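Local coordinates for protein ethylbenzene dehydrogenase beta-subunit (Aromatoleum aromaticum, PDB 2IVF) that is an iron-sulfur subunit of a multi-subunit dehydrogenase, holding three SF4 clusters and one Fe3-S4 cluster that probably relay electrons within the assembly, at residues G73-G78 against C154-C159; P259-Y264 against E299-P304; Q18-I23 against N269-P274. All coordinates share one frame; numbering follows the deposited sequence.

Interaction 1: residues G73-G78 against C154-C159; sequences GGFLRG and CTNPAC. With SF4 (iron/sulfur cluster), chain S.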
loop_
_atom_site.group_PDB
_atom_site.type_symbol
_atom_site.label_atom_id
_atom_site.label_comp_id
_atom_site.label_asym_id
_atom_site.label_seq_id
_atom_site.Cartn_x
_atom_site.Cartn_y
_atom_site.Cartn_z
ATOM N N GLY B 73 2.838 -33.040 -10.173
ATOM C CA GLY B 73 4.263 -32.855 -10.398
ATOM C C GLY B 73 5.071 -33.347 -9.214
ATOM O O GLY B 73 4.539 -33.952 -8.279
ATOM N N GLY B 74 6.367 -33.102 -9.258
ATOM C CA GLY B 74 7.264 -33.500 -8.183
ATOM C C GLY B 74 7.472 -34.991 -8.091
ATOM O O GLY B 74 7.176 -35.713 -9.038
ATOM N N PHE B 75 7.937 -35.455 -6.919
ATOM C CA PHE B 75 8.246 -36.861 -6.700
ATOM C C PHE B 75 7.609 -37.380 -5.382
ATOM O O PHE B 75 7.616 -36.674 -4.387
ATOM C CB PHE B 75 9.756 -37.083 -6.614
ATOM C CG PHE B 75 10.551 -36.549 -7.774
ATOM C CD1 PHE B 75 10.727 -37.307 -8.924
ATOM C CD2 PHE B 75 11.210 -35.327 -7.670
ATOM C CE1 PHE B 75 11.475 -36.825 -9.979
ATOM C CE2 PHE B 75 11.990 -34.846 -8.709
ATOM C CZ PHE B 75 12.111 -35.596 -9.882
ATOM N N LEU B 76 7.097 -38.621 -5.392
ATOM C CA LEU B 76 6.527 -39.316 -4.202
ATOM C C LEU B 76 7.224 -40.653 -4.005
ATOM O O LEU B 76 7.179 -41.499 -4.890
ATOM C CB LEU B 76 5.040 -39.594 -4.415
ATOM C CG LEU B 76 4.251 -40.229 -3.258
ATOM C CD1 LEU B 76 3.393 -39.145 -2.605
ATOM C CD2 LEU B 76 3.352 -41.363 -3.721
ATOM N N ARG B 77 7.870 -40.864 -2.860
ATOM C CA ARG B 77 8.699 -42.045 -2.689
ATOM C C ARG B 77 9.769 -42.009 -3.760
ATOM O O ARG B 77 10.224 -43.046 -4.223
ATOM C CB ARG B 77 7.884 -43.352 -2.824
ATOM C CG ARG B 77 6.501 -43.332 -2.136
ATOM C CD ARG B 77 5.654 -44.590 -2.443
ATOM N NE ARG B 77 4.221 -44.279 -2.342
ATOM C CZ ARG B 77 3.251 -45.185 -2.241
ATOM N NH1 ARG B 77 3.530 -46.484 -2.202
ATOM N NH2 ARG B 77 1.984 -44.783 -2.158
ATOM N N GLY B 78 10.150 -40.808 -4.179
ATOM C CA GLY B 78 11.026 -40.662 -5.329
ATOM C C GLY B 78 10.423 -41.117 -6.655
ATOM O O GLY B 78 11.153 -41.378 -7.611
ATOM N N CYS B 154 15.745 -26.078 -6.571
ATOM C CA CYS B 154 15.799 -27.364 -5.951
ATOM C C CYS B 154 17.088 -28.125 -6.194
ATOM O O CYS B 154 17.757 -27.986 -7.231
ATOM C CB CYS B 154 14.602 -28.181 -6.438
ATOM S SG CYS B 154 13.037 -27.355 -6.113
ATOM N N THR B 155 17.414 -28.961 -5.224
ATOM C CA THR B 155 18.556 -29.889 -5.347
ATOM C C THR B 155 18.207 -31.045 -6.258
ATOM O O THR B 155 19.064 -31.569 -6.974
ATOM C CB THR B 155 18.898 -30.439 -3.954
ATOM O OG1 THR B 155 19.242 -29.346 -3.099
ATOM C CG2 THR B 155 20.032 -31.431 -4.010
ATOM N N ASN B 156 16.936 -31.465 -6.236
ATOM C CA ASN B 156 16.479 -32.508 -7.144
ATOM C C ASN B 156 15.315 -31.986 -7.974
ATOM O O ASN B 156 14.171 -32.379 -7.745
ATOM C CB ASN B 156 16.075 -33.736 -6.376
ATOM C CG ASN B 156 15.563 -34.831 -7.281
ATOM O OD1 ASN B 156 16.117 -35.044 -8.358
ATOM N ND2 ASN B 156 14.465 -35.510 -6.876
ATOM N N PRO B 157 15.599 -31.061 -8.912
ATOM C CA PRO B 157 14.546 -30.326 -9.615
ATOM C C PRO B 157 13.733 -31.207 -10.542
ATOM O O PRO B 157 14.297 -31.951 -11.368
ATOM C CB PRO B 157 15.286 -29.224 -10.376
ATOM C CG PRO B 157 16.702 -29.569 -10.344
ATOM C CD PRO B 157 16.948 -30.644 -9.307
ATOM N N ALA B 158 12.420 -31.155 -10.374
ATOM C CA ALA B 158 11.532 -31.994 -11.160
ATOM C C ALA B 158 11.402 -31.428 -12.567
ATOM O O ALA B 158 11.289 -32.179 -13.515
ATOM C CB ALA B 158 10.205 -32.125 -10.503
ATOM N N CYS B 159 11.457 -30.120 -12.676
ATOM C CA CYS B 159 11.410 -29.424 -13.950
ATOM C C CYS B 159 12.496 -29.913 -14.886
ATOM O O CYS B 159 12.240 -30.255 -16.041
ATOM C CB CYS B 159 11.544 -27.941 -13.681
ATOM S SG CYS B 159 13.057 -27.415 -12.793
HETATM FE FE1 SF4 S . 10.077 -25.993 -9.612
HETATM FE FE2 SF4 S . 12.306 -26.592 -10.875
HETATM FE FE3 SF4 S . 12.221 -26.666 -8.133
HETATM FE FE4 SF4 S . 12.123 -24.243 -9.414
HETATM S S1 SF4 S . 13.879 -25.749 -9.412
HETATM S S2 SF4 S . 10.758 -24.976 -7.704
HETATM S S3 SF4 S . 11.005 -24.795 -11.306
HETATM S S4 SF4 S . 11.093 -28.060 -9.580
#
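G74 and A158 mark the closest backbone approach, with their CA atoms 5.4 Å apart. The residues 73-78 pass by as a loop that becomes the short strand 75-76. Residues 154-159 are a loop that enters helix 158-162, with P157 at its N-cap. F75 carries most of the contact. Its CG lies anti to the carbonyl carbon (chi1 -54°), beside the backbone N, and its CB points toward 154-159. CE2 does the touching, 3.7 Å from A158 CB. The same CE2 lies 3.2 Å from N156 ND2, which comes in obliquely, with the amide and ring planes only 18° apart. N156 ND2 donates its hydrogen bond elsewhere, to G265 O. The P157 carbonyl carbon sits at the ring's edge. This segment belongs to a ferredoxin-like CxxCxxxxC motif of the 4Fe-4S dicluster domain. C154 SG binds iron FE3 of the SF4 cluster at 2.3 Å, and C159 SG binds iron FE2 at 2.2 Å. P157 CB packs against cluster sulfur S1 at 3.9 Å. A158 CB points toward the other segment and lies 4.0 Å from G74 CA. A different protein chain of the assembly brings aromatic contacts to both the F75 ring and A158.

Interaction 2: residues P259-Y264 against E299-P304; sequences PLHAEY and EGLFGP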
loop_
_atom_site.group_PDB
_atom_site.type_symbol
_atom_site.label_atom_id
_atom_site.label_comp_id
_atom_site.label_asym_id
_atom_site.label_seq_id
_atom_site.Cartn_x
_atom_site.Cartn_y
_atom_site.Cartn_z
ATOM N N PRO B 259 11.725 -26.035 4.829
ATOM C CA PRO B 259 11.340 -26.081 3.451
ATOM C C PRO B 259 9.860 -26.128 3.238
ATOM O O PRO B 259 9.106 -26.705 4.043
ATOM C CB PRO B 259 11.958 -27.400 2.951
ATOM C CG PRO B 259 12.025 -28.246 4.111
ATOM C CD PRO B 259 12.335 -27.297 5.266
ATOM N N LEU B 260 9.433 -25.529 2.142
ATOM C CA LEU B 260 8.031 -25.590 1.783
ATOM C C LEU B 260 7.734 -26.902 1.021
ATOM O O LEU B 260 8.336 -27.209 -0.022
ATOM C CB LEU B 260 7.610 -24.319 1.009
ATOM C CG LEU B 260 6.193 -24.285 0.392
ATOM C CD1 LEU B 260 5.132 -24.210 1.470
ATOM C CD2 LEU B 260 6.054 -23.088 -0.613
ATOM N N HIS B 261 6.835 -27.710 1.562
ATOM C CA HIS B 261 6.387 -28.912 0.882
ATOM C C HIS B 261 7.562 -29.826 0.462
ATOM O O HIS B 261 7.634 -30.273 -0.676
ATOM C CB HIS B 261 5.530 -28.557 -0.341
ATOM C CG HIS B 261 4.126 -28.106 -0.020
ATOM N ND1 HIS B 261 3.245 -28.865 0.727
ATOM C CD2 HIS B 261 3.443 -27.014 -0.407
ATOM C CE1 HIS B 261 2.079 -28.241 0.786
ATOM N NE2 HIS B 261 2.183 -27.107 0.118
ATOM N N ALA B 262 8.462 -30.122 1.393
ATOM C CA ALA B 262 9.577 -31.039 1.141
ATOM C C ALA B 262 9.080 -32.414 0.676
ATOM O O ALA B 262 9.846 -33.174 0.041
ATOM C CB ALA B 262 10.417 -31.182 2.385
ATOM N N GLU B 263 7.829 -32.760 1.029
ATOM C CA GLU B 263 7.249 -34.045 0.612
ATOM C C GLU B 263 7.049 -34.149 -0.891
ATOM O O GLU B 263 6.837 -35.238 -1.396
ATOM C CB GLU B 263 5.942 -34.398 1.331
ATOM C CG GLU B 263 4.728 -33.613 0.919
ATOM C CD GLU B 263 4.671 -32.216 1.510
ATOM O OE1 GLU B 263 5.624 -31.764 2.194
ATOM O OE2 GLU B 263 3.631 -31.564 1.310
ATOM N N TYR B 264 7.131 -33.027 -1.592
ATOM C CA TYR B 264 7.134 -33.035 -3.048
ATOM C C TYR B 264 8.402 -33.601 -3.679
ATOM O O TYR B 264 8.448 -33.809 -4.918
ATOM C CB TYR B 264 6.860 -31.641 -3.599
ATOM C CG TYR B 264 5.519 -31.019 -3.270
ATOM C CD1 TYR B 264 4.483 -31.734 -2.676
ATOM C CD2 TYR B 264 5.274 -29.717 -3.602
ATOM C CE1 TYR B 264 3.257 -31.125 -2.402
ATOM C CE2 TYR B 264 4.075 -29.113 -3.333
ATOM C CZ TYR B 264 3.061 -29.822 -2.743
ATOM O OH TYR B 264 1.867 -29.165 -2.475
ATOM N N GLU B 299 2.274 -27.641 9.742
ATOM C CA GLU B 299 2.942 -28.900 9.405
ATOM C C GLU B 299 2.670 -29.300 7.957
ATOM O O GLU B 299 3.524 -29.914 7.315
ATOM C CB GLU B 299 2.499 -30.061 10.305
ATOM C CG GLU B 299 3.020 -29.969 11.720
ATOM C CD GLU B 299 2.521 -31.065 12.611
ATOM O OE1 GLU B 299 1.509 -31.692 12.270
ATOM O OE2 GLU B 299 3.151 -31.290 13.665
ATOM N N GLY B 300 1.497 -28.959 7.441
ATOM C CA GLY B 300 1.175 -29.285 6.080
ATOM C C GLY B 300 2.115 -28.597 5.108
ATOM O O GLY B 300 2.454 -29.172 4.055
ATOM N N LEU B 301 2.546 -27.383 5.465
ATOM C CA LEU B 301 3.427 -26.591 4.649
ATOM C C LEU B 301 4.894 -26.838 4.933
ATOM O O LEU B 301 5.693 -26.909 4.017
ATOM C CB LEU B 301 3.167 -25.124 4.901
ATOM C CG LEU B 301 1.819 -24.596 4.427
ATOM C CD1 LEU B 301 1.792 -23.123 4.611
ATOM C CD2 LEU B 301 1.546 -25.046 2.957
ATOM N N PHE B 302 5.259 -26.954 6.196
ATOM C CA PHE B 302 6.677 -26.909 6.566
ATOM C C PHE B 302 7.195 -28.135 7.261
ATOM O O PHE B 302 8.367 -28.167 7.659
ATOM C CB PHE B 302 6.936 -25.668 7.418
ATOM C CG PHE B 302 6.488 -24.415 6.766
ATOM C CD1 PHE B 302 7.004 -24.046 5.548
ATOM C CD2 PHE B 302 5.490 -23.625 7.346
ATOM C CE1 PHE B 302 6.561 -22.900 4.930
ATOM C CE2 PHE B 302 5.055 -22.503 6.743
ATOM C CZ PHE B 302 5.600 -22.128 5.518
ATOM N N GLY B 303 6.358 -29.157 7.380
ATOM C CA GLY B 303 6.760 -30.441 7.889
ATOM C C GLY B 303 6.655 -30.621 9.387
ATOM O O GLY B 303 6.252 -29.702 10.109
ATOM N N PRO B 304 7.088 -31.790 9.872
ATOM C CA PRO B 304 6.950 -32.212 11.260
ATOM C C PRO B 304 7.832 -31.452 12.241
ATOM O O PRO B 304 7.644 -31.595 13.429
ATOM C CB PRO B 304 7.434 -33.668 11.238
ATOM C CG PRO B 304 8.421 -33.701 10.108
ATOM C CD PRO B 304 7.797 -32.815 9.069
HETATM O O HOH W 1 5.473 -30.134 4.282
#
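H261 N donates to L301 O at 2.8 Å, and the bond is almost straight, with 174° at the hydrogen. It joins the loop after strand 258-259 to the last turn of helix 295-302. L260 CA approaches the same oxygen as a CA-H...O contact. A second such contact runs the other way, from F302 CA to P259 O at 3.5 Å. P259 O also lies at the edge of the F302 ring, in its plane. The L260 side chain adds apolar packing: CD1 is 4.0 Å from F302 CE1 and close to L301 CD2. The L301 CD2 methyl reaches the H261 ring, 3.6 Å from NE2.

H261 is held from several sides. Its ND1 donates to E263 OE2 at 2.8 Å, on the syn side but 30° out of the carboxylate plane, and near the imidazole plane. Its NE2 is hydrogen-bonded to E69. Y264 OH sits over the centre of one ring face. The E263 chain bends at chi2 (-78°), which turns CD toward H261. The other carboxylate oxygen, E263 OE1, lies 2.7 Å from a water that also reaches G300 O. Outside the loop, F302 meets the Y272 ring and L301 packs on F145. With carboxylates at both ring nitrogens, H261 may well be protonated, and its two polar bonds would fix the rotation of the ring.

Interaction 3: residues Q18-I23 against N269-P274; sequences QLVTVI and NIYYVP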
loop_
_atom_site.group_PDB
_atom_site.type_symbol
_atom_site.label_atom_id
_atom_site.label_comp_id
_atom_site.label_asym_id
_atom_site.label_seq_id
_atom_site.Cartn_x
_atom_site.Cartn_y
_atom_site.Cartn_z
ATOM N N GLN B 18 25.079 -24.038 -3.240
ATOM C CA GLN B 18 23.674 -23.779 -3.403
ATOM C C GLN B 18 23.330 -22.458 -2.748
ATOM O O GLN B 18 23.478 -22.317 -1.526
ATOM C CB GLN B 18 22.870 -24.868 -2.722
ATOM C CG GLN B 18 21.375 -24.708 -2.843
ATOM C CD GLN B 18 20.866 -24.808 -4.272
ATOM O OE1 GLN B 18 21.089 -25.812 -4.952
ATOM N NE2 GLN B 18 20.158 -23.770 -4.734
ATOM N N LEU B 19 22.867 -21.528 -3.568
ATOM C CA LEU B 19 22.269 -20.310 -3.080
ATOM C C LEU B 19 20.926 -20.615 -2.475
ATOM O O LEU B 19 20.145 -21.361 -3.032
ATOM C CB LEU B 19 22.144 -19.280 -4.206
ATOM C CG LEU B 19 23.459 -18.628 -4.684
ATOM C CD1 LEU B 19 23.301 -17.720 -5.939
ATOM C CD2 LEU B 19 24.067 -17.833 -3.554
ATOM N N VAL B 20 20.681 -20.032 -1.316
ATOM C CA VAL B 20 19.429 -20.202 -0.607
ATOM C C VAL B 20 18.915 -18.885 -0.085
ATOM O O VAL B 20 19.674 -17.912 0.108
ATOM C CB VAL B 20 19.532 -21.195 0.556
ATOM C CG1 VAL B 20 20.237 -22.532 0.113
ATOM C CG2 VAL B 20 20.187 -20.581 1.707
ATOM N N THR B 21 17.586 -18.853 0.081
ATOM C CA THR B 21 16.920 -17.751 0.691
ATOM C C THR B 21 16.182 -18.283 1.912
ATOM O O THR B 21 15.630 -19.389 1.911
ATOM C CB THR B 21 15.899 -17.096 -0.269
ATOM O OG1 THR B 21 16.582 -16.407 -1.352
ATOM C CG2 THR B 21 15.034 -16.086 0.503
ATOM N N VAL B 22 16.205 -17.512 2.963
ATOM C CA VAL B 22 15.362 -17.757 4.120
ATOM C C VAL B 22 14.314 -16.639 4.150
ATOM O O VAL B 22 14.634 -15.456 3.960
ATOM C CB VAL B 22 16.156 -17.737 5.427
ATOM C CG1 VAL B 22 15.227 -17.625 6.653
ATOM C CG2 VAL B 22 17.057 -18.994 5.493
ATOM N N ILE B 23 13.064 -17.005 4.399
ATOM C CA ILE B 23 11.966 -16.015 4.478
ATOM C C ILE B 23 11.305 -16.161 5.822
ATOM O O ILE B 23 10.853 -17.242 6.167
ATOM C CB ILE B 23 10.911 -16.287 3.384
ATOM C CG1 ILE B 23 11.609 -16.231 2.008
ATOM C CG2 ILE B 23 9.658 -15.371 3.549
ATOM C CD1 ILE B 23 10.710 -16.471 0.769
ATOM N N ASN B 269 15.225 -25.170 -1.904
ATOM C CA ASN B 269 16.243 -24.383 -1.251
ATOM C C ASN B 269 15.812 -22.963 -0.955
ATOM O O ASN B 269 16.603 -22.039 -0.923
ATOM C CB ASN B 269 17.532 -24.451 -2.050
ATOM C CG ASN B 269 18.100 -25.818 -2.069
ATOM O OD1 ASN B 269 18.258 -26.459 -3.139
ATOM N ND2 ASN B 269 18.412 -26.322 -0.896
ATOM N N ILE B 270 14.524 -22.807 -0.706
ATOM C CA ILE B 270 14.038 -21.707 0.091
ATOM C C ILE B 270 13.520 -22.262 1.426
ATOM O O ILE B 270 12.897 -23.323 1.458
ATOM C CB ILE B 270 12.946 -20.968 -0.643
ATOM C CG1 ILE B 270 13.567 -20.361 -1.937
ATOM C CG2 ILE B 270 12.347 -19.859 0.265
ATOM C CD1 ILE B 270 12.507 -19.676 -2.839
ATOM N N TYR B 271 13.788 -21.535 2.515
ATOM C CA TYR B 271 13.454 -22.008 3.849
ATOM C C TYR B 271 12.716 -20.922 4.588
ATOM O O TYR B 271 13.075 -19.757 4.517
ATOM C CB TYR B 271 14.698 -22.461 4.597
ATOM C CG TYR B 271 15.474 -23.511 3.849
ATOM C CD1 TYR B 271 16.355 -23.161 2.824
ATOM C CD2 TYR B 271 15.340 -24.863 4.167
ATOM C CE1 TYR B 271 17.055 -24.150 2.118
ATOM C CE2 TYR B 271 16.012 -25.832 3.473
ATOM C CZ TYR B 271 16.878 -25.481 2.471
ATOM O OH TYR B 271 17.518 -26.513 1.859
ATOM N N TYR B 272 11.707 -21.339 5.322
ATOM C CA TYR B 272 10.761 -20.435 5.931
ATOM C C TYR B 272 10.789 -20.576 7.448
ATOM O O TYR B 272 10.808 -21.681 7.972
ATOM C CB TYR B 272 9.354 -20.769 5.453
ATOM C CG TYR B 272 9.136 -20.456 4.009
ATOM C CD1 TYR B 272 9.461 -21.397 3.024
ATOM C CD2 TYR B 272 8.550 -19.261 3.616
ATOM C CE1 TYR B 272 9.241 -21.115 1.698
ATOM C CE2 TYR B 272 8.365 -18.952 2.298
ATOM C CZ TYR B 272 8.702 -19.876 1.343
ATOM O OH TYR B 272 8.483 -19.602 0.023
ATOM N N VAL B 273 10.896 -19.448 8.137
ATOM C CA VAL B 273 10.670 -19.394 9.603
ATOM C C VAL B 273 9.154 -19.325 9.785
ATOM O O VAL B 273 8.492 -18.360 9.337
ATOM C CB VAL B 273 11.338 -18.191 10.288
ATOM C CG1 VAL B 273 11.181 -18.300 11.804
ATOM C CG2 VAL B 273 12.847 -18.104 9.895
ATOM N N PRO B 274 8.582 -20.355 10.426
ATOM C CA PRO B 274 7.135 -20.390 10.492
ATOM C C PRO B 274 6.613 -19.326 11.460
ATOM O O PRO B 274 7.318 -18.922 12.413
ATOM C CB PRO B 274 6.847 -21.815 10.991
ATOM C CG PRO B 274 8.009 -22.196 11.804
ATOM C CD PRO B 274 9.183 -21.543 11.082
HETATM O O HOH W 2 17.469 -20.798 -3.503
#
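I23 N donates to Y271 O at 2.8 Å, the shortest hydrogen bond between these strands. V22 CA also approaches this oxygen, at 3.1 Å, as a CA-H...O contact. T21 O takes Y271 N at 2.9 Å, and I23 O takes V273 N at 3.0 Å. These bonds join two parallel strands whose axes differ by 18°. At the N-terminal end of the pair T21 N to N269 O is only a weak bond, but a water donates to both L19 O and N269 O. There the Q18 amide stacks on that of N269, their planes 15° apart. Q18 OE1 is hydrogen-bonded to K170, and its NE2 donates to L19 O.

T21, I23, I270 and Y272 share one face. I23 lies beside Y272, pointing the same way. Its CG1, anti to the carbonyl carbon (chi1 -58°), carries CD1, which lies 3.7 Å from Y272 CE2 and also against I270 CG2. V22 and Y271 take the other face, where V20 CG1 meets the edge of the Y271 ring at CE1. In the mixed sheet, strand 235-239 flanks 19-24 and strand 258-259 flanks 270-273, both antiparallel. Helix 246-253 packs on V20, V22 and Y271, while strand 141-149 meets I23 and Y272 on the opposite face.

How the interactions relate
Interaction 3 joins residues far apart in sequence, and interaction 1 is nested within the loop it closes. Interaction 2 alternates with interaction 3 along the chain. Centres of interactions 1 and 2, and of 2 and 3, lie about 13 Å apart; those of 1 and 3 about 17 Å. All three touch. F75 N and Y264 O, 2.6 Å apart, probably bond interactions 1 and 2. L260 CB packs 3.7 Å from Y272 CE1, linking 2 and 3. T155 lies beside N269 where 1 meets 3. Interaction 1 supplies two cysteine ligands to one SF4 cluster. The I23 side chain is about 5 Å, and that of L260 about 9 Å, from a bound SF4 cluster.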